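Local coordinates for ochratoxinase (Aspergillus niger, PDB 4C65), which hydrolyses the mycotoxin ochratoxin A to ochratoxin alpha and L-phenylalanine, acting as a zinc-dependent carboxypeptidase of the amidohydrolase superfamily, at the interface of chains A and B and the interface of chains A and C. Sequence-based numbering; all coordinates share one arbitrary frame. Chains: chain A/B/C, Ochratoxinase.

Contact 1: the interface of chains A and B. Residues chain A 189, 193, 233-234, 237; chain B 223-227.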
ATOM      1  N   ARG A 189      23.146  -0.664   0.966  1.00 13.84           N
ATOM      2  CA  ARG A 189      23.479  -2.068   1.105  1.00 13.85           C
ATOM      3  C   ARG A 189      22.540  -2.886   0.258  1.00 13.34           C
ATOM      4  O   ARG A 189      22.981  -3.751  -0.483  1.00 13.22           O
ATOM      5  CB  ARG A 189      23.413  -2.539   2.550  1.00 14.25           C
ATOM      6  CG  ARG A 189      24.556  -2.041   3.432  1.00 14.57           C
ATOM      7  CD  ARG A 189      24.531  -2.793   4.749  1.00 14.84           C
ATOM      8  NE  ARG A 189      25.353  -2.150   5.762  1.00 15.09           N
ATOM      9  CZ  ARG A 189      26.666  -2.269   5.849  1.00 15.15           C
ATOM     10  NH1 ARG A 189      27.350  -2.963   4.941  1.00 14.98           N
ATOM     11  NH2 ARG A 189      27.298  -1.653   6.845  1.00 15.65           N
ATOM     12  N   ARG A 193      23.224  -5.268  -3.194  1.00 11.99           N
ATOM     13  CA  ARG A 193      22.799  -6.657  -3.117  1.00 12.15           C
ATOM     14  C   ARG A 193      21.769  -7.000  -4.196  1.00 11.93           C
ATOM     15  O   ARG A 193      21.815  -8.076  -4.775  1.00 12.06           O
ATOM     16  CB  ARG A 193      22.260  -6.954  -1.734  1.00 12.44           C
ATOM     17  CG  ARG A 193      23.345  -6.964  -0.676  1.00 12.71           C
ATOM     18  CD  ARG A 193      22.791  -6.881   0.743  1.00 13.07           C
ATOM     19  NE  ARG A 193      23.885  -6.705   1.703  1.00 13.33           N
ATOM     20  CZ  ARG A 193      23.756  -6.747   3.024  1.00 13.51           C
ATOM     21  NH1 ARG A 193      22.599  -6.992   3.582  1.00 13.63           N
ATOM     22  NH2 ARG A 193      24.817  -6.589   3.780  1.00 13.96           N
ATOM     23  N   GLU A 233      32.478  -1.861  -0.047  1.00 16.90           N
ATOM     24  CA  GLU A 233      32.579  -3.017   0.852  1.00 17.60           C
ATOM     25  C   GLU A 233      31.594  -4.118   0.466  1.00 17.22           C
ATOM     26  O   GLU A 233      31.922  -5.302   0.505  1.00 17.08           O
ATOM     27  CB  GLU A 233      32.344  -2.594   2.297  1.00 18.53           C
ATOM     28  CG  GLU A 233      33.498  -1.812   2.884  1.00 19.29           C
ATOM     29  CD  GLU A 233      33.121  -1.083   4.174  1.00 20.43           C
ATOM     30  OE1 GLU A 233      31.903  -1.027   4.494  1.00 20.57           O
ATOM     31  OE2 GLU A 233      34.041  -0.574   4.862  1.00 21.25           O
ATOM     32  N   GLU A 234      30.371  -3.720   0.143  1.00 17.17           N
ATOM     33  CA  GLU A 234      29.358  -4.674  -0.300  1.00 16.85           C
ATOM     34  C   GLU A 234      29.810  -5.371  -1.571  1.00 16.10           C
ATOM     35  O   GLU A 234      29.718  -6.581  -1.652  1.00 16.48           O
ATOM     36  CB  GLU A 234      28.022  -3.987  -0.541  1.00 16.73           C
ATOM     37  CG  GLU A 234      27.286  -3.620   0.732  1.00 17.72           C
ATOM     38  CD  GLU A 234      26.920  -4.814   1.556  1.00 18.24           C
ATOM     39  OE1 GLU A 234      26.540  -5.835   0.951  1.00 18.29           O
ATOM     40  OE2 GLU A 234      26.997  -4.729   2.803  1.00 19.20           O
ATOM     41  N   ARG A 237      32.789  -7.886  -0.916  1.00 17.94           N
ATOM     42  CA  ARG A 237      32.483  -9.138  -0.216  1.00 18.84           C
ATOM     43  C   ARG A 237      32.053 -10.255  -1.172  1.00 18.48           C
ATOM     44  O   ARG A 237      32.244 -11.414  -0.875  1.00 18.92           O
ATOM     45  CB  ARG A 237      31.448  -8.896   0.867  1.00 19.91           C
ATOM     46  CG  ARG A 237      31.383  -9.982   1.918  1.00 21.53           C
ATOM     47  CD  ARG A 237      30.953  -9.421   3.241  1.00 22.84           C
ATOM     48  NE  ARG A 237      29.739  -8.681   3.024  1.00 22.98           N
ATOM     49  CZ  ARG A 237      29.537  -7.396   3.298  1.00 23.29           C
ATOM     50  NH1 ARG A 237      30.441  -6.614   3.894  1.00 24.03           N
ATOM     51  NH2 ARG A 237      28.363  -6.905   2.973  1.00 23.32           N
TER
ATOM     52  N   PHE B 223      26.316 -11.167   4.706  1.00 14.41           N
ATOM     53  CA  PHE B 223      26.140 -10.118   5.727  1.00 13.84           C
ATOM     54  C   PHE B 223      27.457  -9.386   5.971  1.00 14.23           C
ATOM     55  O   PHE B 223      28.544  -9.950   5.773  1.00 14.57           O
ATOM     56  CB  PHE B 223      25.601 -10.658   7.066  1.00 12.61           C
ATOM     57  CG  PHE B 223      24.128 -10.915   7.084  1.00 12.30           C
ATOM     58  CD1 PHE B 223      23.224  -9.871   6.886  1.00 12.70           C
ATOM     59  CD2 PHE B 223      23.629 -12.185   7.320  1.00 11.96           C
ATOM     60  CE1 PHE B 223      21.854 -10.109   6.912  1.00 12.81           C
ATOM     61  CE2 PHE B 223      22.266 -12.420   7.354  1.00 12.26           C
ATOM     62  CZ  PHE B 223      21.381 -11.373   7.153  1.00 12.72           C
ATOM     63  N   SER B 224      27.371  -8.119   6.363  1.00 14.77           N
ATOM     64  CA  SER B 224      28.564  -7.360   6.798  1.00 15.38           C
ATOM     65  C   SER B 224      28.909  -7.768   8.215  1.00 14.92           C
ATOM     66  O   SER B 224      28.030  -8.241   8.932  1.00 14.05           O
ATOM     67  CB  SER B 224      28.266  -5.874   6.797  1.00 16.11           C
ATOM     68  OG  SER B 224      27.274  -5.558   7.772  1.00 15.51           O
ATOM     69  N   PRO B 225      30.176  -7.560   8.639  1.00 15.80           N
ATOM     70  CA  PRO B 225      30.535  -7.765  10.044  1.00 15.66           C
ATOM     71  C   PRO B 225      29.675  -6.910  10.983  1.00 15.67           C
ATOM     72  O   PRO B 225      29.329  -7.373  12.041  1.00 15.29           O
ATOM     73  CB  PRO B 225      32.001  -7.332  10.106  1.00 17.08           C
ATOM     74  CG  PRO B 225      32.530  -7.564   8.725  1.00 17.48           C
ATOM     75  CD  PRO B 225      31.365  -7.294   7.803  1.00 17.13           C
ATOM     76  N   GLU B 226      29.304  -5.695  10.572  1.00 16.42           N
ATOM     77  CA  GLU B 226      28.413  -4.838  11.370  1.00 16.70           C
ATOM     78  C   GLU B 226      27.034  -5.513  11.614  1.00 15.36           C
ATOM     79  O   GLU B 226      26.517  -5.500  12.730  1.00 15.12           O
ATOM     80  CB  GLU B 226      28.182  -3.478  10.677  1.00 18.09           C
ATOM     81  CG  GLU B 226      29.421  -2.662  10.344  1.00 19.93           C
ATOM     82  CD  GLU B 226      30.042  -2.987   8.962  1.00 20.23           C
ATOM     83  OE1 GLU B 226      30.458  -4.145   8.712  1.00 19.14           O
ATOM     84  OE2 GLU B 226      30.120  -2.057   8.124  1.00 21.82           O
ATOM     85  N   GLU B 227      26.431  -6.082  10.563  1.00 14.58           N
ATOM     86  CA  GLU B 227      25.155  -6.754  10.730  1.00 13.66           C
ATOM     87  C   GLU B 227      25.302  -7.980  11.603  1.00 12.94           C
ATOM     88  O   GLU B 227      24.480  -8.216  12.495  1.00 12.50           O
ATOM     89  CB  GLU B 227      24.558  -7.161   9.388  1.00 13.68           C
ATOM     90  CG  GLU B 227      23.988  -5.998   8.602  1.00 14.65           C
ATOM     91  CD  GLU B 227      23.955  -6.278   7.113  1.00 15.30           C
ATOM     92  OE1 GLU B 227      25.048  -6.358   6.525  1.00 15.37           O
ATOM     93  OE2 GLU B 227      22.842  -6.407   6.534  1.00 15.68           O
TER
HETATM   94  O   HOH W   1      30.072  -2.882   5.281  1.00  7.05           O

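Contact 2: the interface of chains A and C. Residues chain A 79, 81, 83, 154-156; chain C 78-79, 87, 155.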
ATOM      1  N   TYR A  79      10.695   9.036 -25.784  1.00 35.19           N
ATOM      2  CA  TYR A  79      11.234  10.060 -24.895  1.00 35.47           C
ATOM      3  C   TYR A  79      12.734  10.248 -25.159  1.00 35.12           C
ATOM      4  O   TYR A  79      13.471   9.285 -25.347  1.00 34.01           O
ATOM      5  CB  TYR A  79      11.039   9.680 -23.429  1.00 34.04           C
ATOM      6  CG  TYR A  79       9.608   9.603 -22.999  1.00 33.99           C
ATOM      7  CD1 TYR A  79       8.854  10.751 -22.843  1.00 35.43           C
ATOM      8  CD2 TYR A  79       9.012   8.384 -22.719  1.00 32.79           C
ATOM      9  CE1 TYR A  79       7.545  10.692 -22.430  1.00 35.83           C
ATOM     10  CE2 TYR A  79       7.695   8.316 -22.309  1.00 33.32           C
ATOM     11  CZ  TYR A  79       6.973   9.473 -22.167  1.00 34.94           C
ATOM     12  OH  TYR A  79       5.667   9.417 -21.745  1.00 35.91           O
ATOM     13  N   ASP A  81      14.988  11.821 -22.972  1.00 35.35           N
ATOM     14  CA  ASP A  81      15.815  11.722 -21.772  1.00 34.63           C
ATOM     15  C   ASP A  81      15.672  10.341 -21.099  1.00 33.41           C
ATOM     16  O   ASP A  81      15.204   9.384 -21.720  1.00 32.37           O
ATOM     17  CB  ASP A  81      15.485  12.865 -20.805  1.00 36.22           C
ATOM     18  CG  ASP A  81      14.091  12.758 -20.210  1.00 36.72           C
ATOM     19  OD1 ASP A  81      13.379  11.764 -20.462  1.00 35.65           O
ATOM     20  OD2 ASP A  81      13.700  13.680 -19.483  1.00 38.39           O
ATOM     21  N   THR A  83      13.548   9.260 -19.205  1.00 30.97           N
ATOM     22  CA  THR A  83      12.163   8.822 -19.114  1.00 30.28           C
ATOM     23  C   THR A  83      11.944   7.550 -19.932  1.00 28.87           C
ATOM     24  O   THR A  83      11.103   6.737 -19.577  1.00 27.78           O
ATOM     25  CB  THR A  83      11.168   9.930 -19.551  1.00 31.70           C
ATOM     26  OG1 THR A  83      11.436  11.132 -18.813  1.00 33.04           O
ATOM     27  CG2 THR A  83       9.732   9.519 -19.293  1.00 31.97           C
ATOM     28  N   ALA A 154      12.776  15.040 -14.732  1.00 18.97           N
ATOM     29  CA  ALA A 154      11.532  15.501 -15.361  1.00 19.63           C
ATOM     30  C   ALA A 154      10.279  14.819 -14.831  1.00 19.64           C
ATOM     31  O   ALA A 154       9.178  15.330 -15.033  1.00 20.73           O
ATOM     32  CB  ALA A 154      11.599  15.346 -16.859  1.00 19.59           C
ATOM     33  N   LEU A 155      10.441  13.672 -14.175  1.00 18.86           N
ATOM     34  CA  LEU A 155       9.319  12.981 -13.555  1.00 18.54           C
ATOM     35  C   LEU A 155       9.222  13.348 -12.071  1.00 18.57           C
ATOM     36  O   LEU A 155      10.236  13.626 -11.445  1.00 18.52           O
ATOM     37  CB  LEU A 155       9.478  11.468 -13.718  1.00 17.71           C
ATOM     38  CG  LEU A 155       9.188  10.927 -15.105  1.00 17.61           C
ATOM     39  CD1 LEU A 155       9.386   9.432 -15.081  1.00 16.99           C
ATOM     40  CD2 LEU A 155       7.775  11.280 -15.563  1.00 18.10           C
ATOM     41  N   PRO A 156       8.021  13.309 -11.494  1.00 18.76           N
ATOM     42  CA  PRO A 156       7.948  13.550 -10.078  1.00 18.97           C
ATOM     43  C   PRO A 156       8.610  12.425  -9.305  1.00 18.59           C
ATOM     44  O   PRO A 156       8.783  11.310  -9.823  1.00 18.15           O
ATOM     45  CB  PRO A 156       6.457  13.620  -9.795  1.00 19.42           C
ATOM     46  CG  PRO A 156       5.787  13.775 -11.114  1.00 19.68           C
ATOM     47  CD  PRO A 156       6.691  13.128 -12.095  1.00 19.14           C
TER
ATOM     48  N   TYR C  78       8.298  20.905 -21.413  1.00 34.33           N
ATOM     49  CA  TYR C  78       9.341  19.876 -21.527  1.00 35.04           C
ATOM     50  C   TYR C  78       8.909  18.633 -22.320  1.00 34.94           C
ATOM     51  O   TYR C  78       9.528  18.289 -23.312  1.00 36.09           O
ATOM     52  CB  TYR C  78       9.824  19.472 -20.132  1.00 34.83           C
ATOM     53  CG  TYR C  78      11.006  18.556 -20.138  1.00 36.23           C
ATOM     54  CD1 TYR C  78      12.288  19.047 -20.317  1.00 37.57           C
ATOM     55  CD2 TYR C  78      10.850  17.184 -19.950  1.00 36.41           C
ATOM     56  CE1 TYR C  78      13.385  18.193 -20.303  1.00 39.29           C
ATOM     57  CE2 TYR C  78      11.934  16.326 -19.938  1.00 37.66           C
ATOM     58  CZ  TYR C  78      13.196  16.829 -20.111  1.00 39.13           C
ATOM     59  OH  TYR C  78      14.276  15.972 -20.096  1.00 40.84           O
ATOM     60  N   TYR C  79       7.867  17.954 -21.859  1.00 33.75           N
ATOM     61  CA  TYR C  79       7.278  16.857 -22.613  1.00 34.13           C
ATOM     62  C   TYR C  79       6.285  17.407 -23.640  1.00 34.70           C
ATOM     63  O   TYR C  79       5.495  18.328 -23.344  1.00 34.37           O
ATOM     64  CB  TYR C  79       6.538  15.896 -21.682  1.00 32.89           C
ATOM     65  CG  TYR C  79       7.423  15.180 -20.719  1.00 32.80           C
ATOM     66  CD1 TYR C  79       8.295  14.191 -21.155  1.00 33.90           C
ATOM     67  CD2 TYR C  79       7.380  15.470 -19.360  1.00 31.69           C
ATOM     68  CE1 TYR C  79       9.116  13.511 -20.265  1.00 34.40           C
ATOM     69  CE2 TYR C  79       8.195  14.802 -18.469  1.00 32.39           C
ATOM     70  CZ  TYR C  79       9.055  13.820 -18.922  1.00 33.60           C
ATOM     71  OH  TYR C  79       9.841  13.156 -18.032  1.00 34.31           O
ATOM     72  N   ALA C  87       3.610  15.290 -15.269  1.00 16.29           N
ATOM     73  CA  ALA C  87       4.921  15.647 -14.739  1.00 16.73           C
ATOM     74  C   ALA C  87       4.989  17.075 -14.174  1.00 16.18           C
ATOM     75  O   ALA C  87       5.749  17.331 -13.260  1.00 16.75           O
ATOM     76  CB  ALA C  87       5.985  15.454 -15.813  1.00 17.28           C
ATOM     77  N   LEU C 155       3.307   6.345 -21.148  1.00 17.74           N
ATOM     78  CA  LEU C 155       3.642   5.910 -19.812  1.00 17.15           C
ATOM     79  C   LEU C 155       3.049   4.553 -19.519  1.00 17.05           C
ATOM     80  O   LEU C 155       2.020   4.200 -20.053  1.00 17.10           O
ATOM     81  CB  LEU C 155       3.157   6.922 -18.797  1.00 16.88           C
ATOM     82  CG  LEU C 155       3.971   8.223 -18.703  1.00 17.17           C
ATOM     83  CD1 LEU C 155       3.362   9.111 -17.639  1.00 16.96           C
ATOM     84  CD2 LEU C 155       5.443   7.960 -18.392  1.00 17.76           C
TER

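Contact 3: the interface of chains A and B. Residues chain A 190, 193-194, 196-197; chain B 145-147, 182-183.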
ATOM      1  N   ARG A 190      21.246  -2.643   0.390  1.00 13.36           N
ATOM      2  CA  ARG A 190      20.295  -3.394  -0.421  1.00 13.21           C
ATOM      3  C   ARG A 190      20.516  -3.130  -1.909  1.00 12.74           C
ATOM      4  O   ARG A 190      20.481  -4.068  -2.716  1.00 12.83           O
ATOM      5  CB  ARG A 190      18.847  -3.136  -0.012  1.00 13.30           C
ATOM      6  CG  ARG A 190      17.879  -3.836  -0.975  1.00 13.36           C
ATOM      7  CD  ARG A 190      16.671  -4.470  -0.315  1.00 13.36           C
ATOM      8  NE  ARG A 190      15.940  -3.529   0.509  1.00 13.42           N
ATOM      9  CZ  ARG A 190      15.695  -3.673   1.803  1.00 13.86           C
ATOM     10  NH1 ARG A 190      16.123  -4.714   2.491  1.00 14.08           N
ATOM     11  NH2 ARG A 190      15.022  -2.736   2.434  1.00 14.28           N
ATOM     12  N   ARG A 193      23.224  -5.268  -3.194  1.00 11.99           N
ATOM     13  CA  ARG A 193      22.799  -6.657  -3.117  1.00 12.15           C
ATOM     14  C   ARG A 193      21.769  -7.000  -4.196  1.00 11.93           C
ATOM     15  O   ARG A 193      21.815  -8.076  -4.775  1.00 12.06           O
ATOM     16  CB  ARG A 193      22.260  -6.954  -1.734  1.00 12.44           C
ATOM     17  CG  ARG A 193      23.345  -6.964  -0.676  1.00 12.71           C
ATOM     18  CD  ARG A 193      22.791  -6.881   0.743  1.00 13.07           C
ATOM     19  NE  ARG A 193      23.885  -6.705   1.703  1.00 13.33           N
ATOM     20  CZ  ARG A 193      23.756  -6.747   3.024  1.00 13.51           C
ATOM     21  NH1 ARG A 193      22.599  -6.992   3.582  1.00 13.63           N
ATOM     22  NH2 ARG A 193      24.817  -6.589   3.780  1.00 13.96           N
ATOM     23  N   LEU A 194      20.880  -6.071  -4.516  1.00 11.82           N
ATOM     24  CA  LEU A 194      19.894  -6.322  -5.556  1.00 11.67           C
ATOM     25  C   LEU A 194      20.535  -6.480  -6.938  1.00 11.68           C
ATOM     26  O   LEU A 194      20.007  -7.192  -7.795  1.00 11.38           O
ATOM     27  CB  LEU A 194      18.873  -5.207  -5.601  1.00 11.73           C
ATOM     28  CG  LEU A 194      17.805  -5.176  -4.509  1.00 11.94           C
ATOM     29  CD1 LEU A 194      17.115  -3.824  -4.512  1.00 12.00           C
ATOM     30  CD2 LEU A 194      16.776  -6.269  -4.715  1.00 11.97           C
ATOM     31  N   ILE A 196      23.741  -7.734  -7.399  1.00 12.75           N
ATOM     32  CA  ILE A 196      24.373  -9.062  -7.301  1.00 13.28           C
ATOM     33  C   ILE A 196      23.299 -10.135  -7.507  1.00 13.57           C
ATOM     34  O   ILE A 196      23.541 -11.135  -8.177  1.00 13.62           O
ATOM     35  CB  ILE A 196      25.030  -9.297  -5.940  1.00 13.49           C
ATOM     36  CG1 ILE A 196      26.144  -8.275  -5.679  1.00 13.67           C
ATOM     37  CG2 ILE A 196      25.574 -10.704  -5.854  1.00 13.72           C
ATOM     38  CD1 ILE A 196      27.350  -8.430  -6.579  1.00 13.83           C
ATOM     39  N   ARG A 197      22.126  -9.906  -6.916  1.00 13.68           N
ATOM     40  CA  ARG A 197      20.982 -10.815  -7.061  1.00 13.68           C
ATOM     41  C   ARG A 197      20.678 -11.172  -8.515  1.00 13.84           C
ATOM     42  O   ARG A 197      20.392 -12.334  -8.802  1.00 14.11           O
ATOM     43  CB  ARG A 197      19.733 -10.235  -6.439  1.00 13.44           C
ATOM     44  CG  ARG A 197      18.608 -11.233  -6.236  1.00 13.28           C
ATOM     45  CD  ARG A 197      17.454 -10.563  -5.528  1.00 13.16           C
ATOM     46  NE  ARG A 197      16.481 -11.540  -5.113  1.00 13.30           N
ATOM     47  CZ  ARG A 197      15.624 -12.153  -5.910  1.00 13.19           C
ATOM     48  NH1 ARG A 197      15.489 -11.817  -7.181  1.00 13.11           N
ATOM     49  NH2 ARG A 197      14.863 -13.078  -5.400  1.00 13.43           N
TER
ATOM     50  N   GLN B 145      20.768 -12.000   3.941  1.00 13.94           N
ATOM     51  CA  GLN B 145      20.764 -10.773   3.173  1.00 13.71           C
ATOM     52  C   GLN B 145      20.048 -10.991   1.843  1.00 13.71           C
ATOM     53  O   GLN B 145      19.885 -12.129   1.402  1.00 14.27           O
ATOM     54  CB  GLN B 145      22.177 -10.323   2.910  1.00 13.84           C
ATOM     55  CG  GLN B 145      23.038 -11.343   2.180  1.00 14.07           C
ATOM     56  CD  GLN B 145      24.237 -10.707   1.525  1.00 14.14           C
ATOM     57  OE1 GLN B 145      25.298 -10.569   2.147  1.00 14.59           O
ATOM     58  NE2 GLN B 145      24.081 -10.296   0.301  1.00 14.05           N
ATOM     59  N   THR B 146      19.604  -9.907   1.210  1.00 13.41           N
ATOM     60  CA  THR B 146      19.187  -9.944  -0.181  1.00 13.43           C
ATOM     61  C   THR B 146      20.350 -10.518  -0.983  1.00 13.85           C
ATOM     62  O   THR B 146      21.499 -10.167  -0.751  1.00 13.72           O
ATOM     63  CB  THR B 146      18.823  -8.540  -0.684  1.00 13.21           C
ATOM     64  OG1 THR B 146      17.622  -8.103  -0.035  1.00 12.93           O
ATOM     65  CG2 THR B 146      18.604  -8.505  -2.171  1.00 13.31           C
ATOM     66  N   ALA B 147      20.032 -11.420  -1.892  1.00 14.21           N
ATOM     67  CA  ALA B 147      21.055 -12.128  -2.694  1.00 15.08           C
ATOM     68  C   ALA B 147      21.929 -13.057  -1.848  1.00 15.51           C
ATOM     69  O   ALA B 147      23.024 -13.408  -2.238  1.00 15.92           O
ATOM     70  CB  ALA B 147      21.915 -11.145  -3.485  1.00 15.27           C
ATOM     71  N   ALA B 182      16.799  -9.488   5.491  1.00 14.55           N
ATOM     72  CA  ALA B 182      17.035  -8.212   6.117  1.00 14.41           C
ATOM     73  C   ALA B 182      18.369  -7.635   5.648  1.00 14.36           C
ATOM     74  O   ALA B 182      19.350  -8.368   5.518  1.00 14.61           O
ATOM     75  CB  ALA B 182      17.016  -8.370   7.635  1.00 14.30           C
ATOM     76  N   ASP B 183      18.399  -6.330   5.420  1.00 13.88           N
ATOM     77  CA  ASP B 183      19.592  -5.665   4.955  1.00 14.13           C
ATOM     78  C   ASP B 183      19.874  -4.442   5.789  1.00 14.13           C
ATOM     79  O   ASP B 183      19.060  -3.504   5.837  1.00 13.91           O
ATOM     80  CB  ASP B 183      19.440  -5.258   3.493  1.00 14.24           C
ATOM     81  CG  ASP B 183      19.243  -6.458   2.569  1.00 14.42           C
ATOM     82  OD1 ASP B 183      20.178  -7.276   2.427  1.00 14.23           O
ATOM     83  OD2 ASP B 183      18.154  -6.549   1.945  1.00 14.17           O
TER

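Contact 1: the interface of chains A and B
Two helices of chain A, 185-198 and 225-237, present A:Arg189, A:Arg193 and A:Arg237 to the N-terminal end of helix 225-237 of chain B, in an arginine-glutamate network between subunits of the homooctamer. A:Arg193 and B:Glu227 meet tip to tip in a hydrogen-bonded salt bridge, guanidinium and carboxylate nearly coplanar (15°). The grip is end-on: NH2 of A:Arg193 lies 2.8 Å from OE1 of B:Glu227 and NH1 lies 3.0 Å from OE2, each oxygen offering its syn lone pair. Arginine suits this place because its other edge is still usable: NE and NH2 hold A:Glu234 side-on, and this second-shell carboxylate fixes the rotation of the guanidinium. OE2 of A:Glu234 also accepts from NH1 of A:Arg189 and NH2 of A:Arg237, so one carboxylate oxygen, presumably negatively charged, ties three arginines together and would offset their mutual repulsion. B:Ser224 caps the helix start, its OG taking the backbone N-H of B:Glu227 at 3.0 Å and giving its own hydrogen to OE1 of that glutamate. CA of B:Ser224 lies under one face of the A:Arg237 guanidinium, 3.6 Å from CZ. B:Glu226 bends at chi2 (88°), bringing OE2 to 3.1 Å from NH2 of A:Arg189, a salt bridge and hydrogen bond made from above the carboxylate plane. A water bonded to NH1 of A:Arg189 also bridges the like-charged pair, 2.7 Å from OE1 of A:Glu233 and 3.0 Å from OE2 of B:Glu226.

Contact 2: the interface of chains A and C
A:Tyr79 and C:Tyr79, which face each other across a two-fold symmetric interface, share a nearly identical extended loop backbone (phi/psi -84/142° for C:Tyr79), while the preceding C:Tyr78 has a different, turned backbone. The two Tyr79 side chains cross at about a right angle, with CD1 of A:Tyr79 3.8 Å from CE1 of C:Tyr79. Tyrosine suits the site because its ring packs while its phenol still bonds. The hydroxyl of C:Tyr79 reaches tip to tip to OG1 of A:Thr83 at 2.7 Å, a hydrogen bond whose direction is not settled, and CD2 of C:Tyr78 sits over the centre of the same ring. On the receiving side, OD1 of A:Asp81 accepts from the backbone N of A:Thr83 and, at 2.6 Å, from OG1 of A:Thr83, which sets this hydroxyl toward C:Tyr79. OD2 accepts from the phenol of C:Tyr78 on the anti side but tilted well out of the carboxylate plane, a hydrogen bond modelled very short, its length doubtful. The methyl of A:Ala154, suitably small, packs against both rings, CB 3.6 Å from CZ of C:Tyr79. CD2 of C:Leu155 lies 3.7 Å from OH of A:Tyr79, mirrored by A:Leu155 and C:Tyr79. The loop before helix 83-87 thus meets its symmetry copy and the partner's loop before helix 157-164.

Contact 3: the interface of chains A and B
A:Arg190 and A:Arg193, one turn apart on helix 185-198, close on B:Asp183 in hydrogen-bonded salt bridges, and this charged grip with the adjoining B:Thr146 and B:Ala147 is the tight part of the contact. NH1 of A:Arg193 lies 2.7 Å from OD1 of B:Asp183, nearly in the guanidinium plane, and NH1 of A:Arg190 lies 2.8 Å from OD2. Both oxygens use their anti lone pairs, keeping their inner sides for B:Thr146, whose backbone N (3.0 Å) bonds OD1 and whose OG1 bonds OD2. Aspartate suits this place: four bonds hold its short carboxylate, and the two arginines would favour its charged form. A:Arg190 has CG anti to the backbone N (chi1 175°) and bends at chi2 and chi3, turning its guanidinium back across the carboxylate, the planes 65° apart. A:Arg193 stays extended and has the amide of B:Gln145 stacked off-centre over one face, toward the NE end, the planes 20° apart. That amide is kept in place by NE2 bonding O of B:Thr146 at 2.8 Å. CB of B:Ala147, a methyl small enough to lie against a helix backbone, is 3.3 Å from O of A:Arg193. Looser are the light touches of A:Leu194 and A:Arg197 on B:Thr146, with CD2 of A:Leu194 3.8 Å from CG2 of B:Thr146. Helix 185-198 thus lies against two chain B loops, one following strand 142-144 and the other between strand 179-181 and helix 185-198 of chain B.

Contact 1 and contact 3 belong to one A-B interface, the centres of their C-alpha atoms about 9 Å apart, and they share A:Arg193 on helix 185-198, whose guanidinium serves a chain B glutamate in one and an aspartate in the other. Contact 2 lies on a different face of chain A, about 35 Å from contact 1 and 30 Å from contact 3, and joins chain C through a two-fold, whereas the A-B interface is not an exact two-fold. Using two faces is consistent with a subunit contacting several neighbours in the homooctamer. The centres of contacts 1, 2 and 3 lie about 16, 20 and 14 Å from active-site A:Lys204.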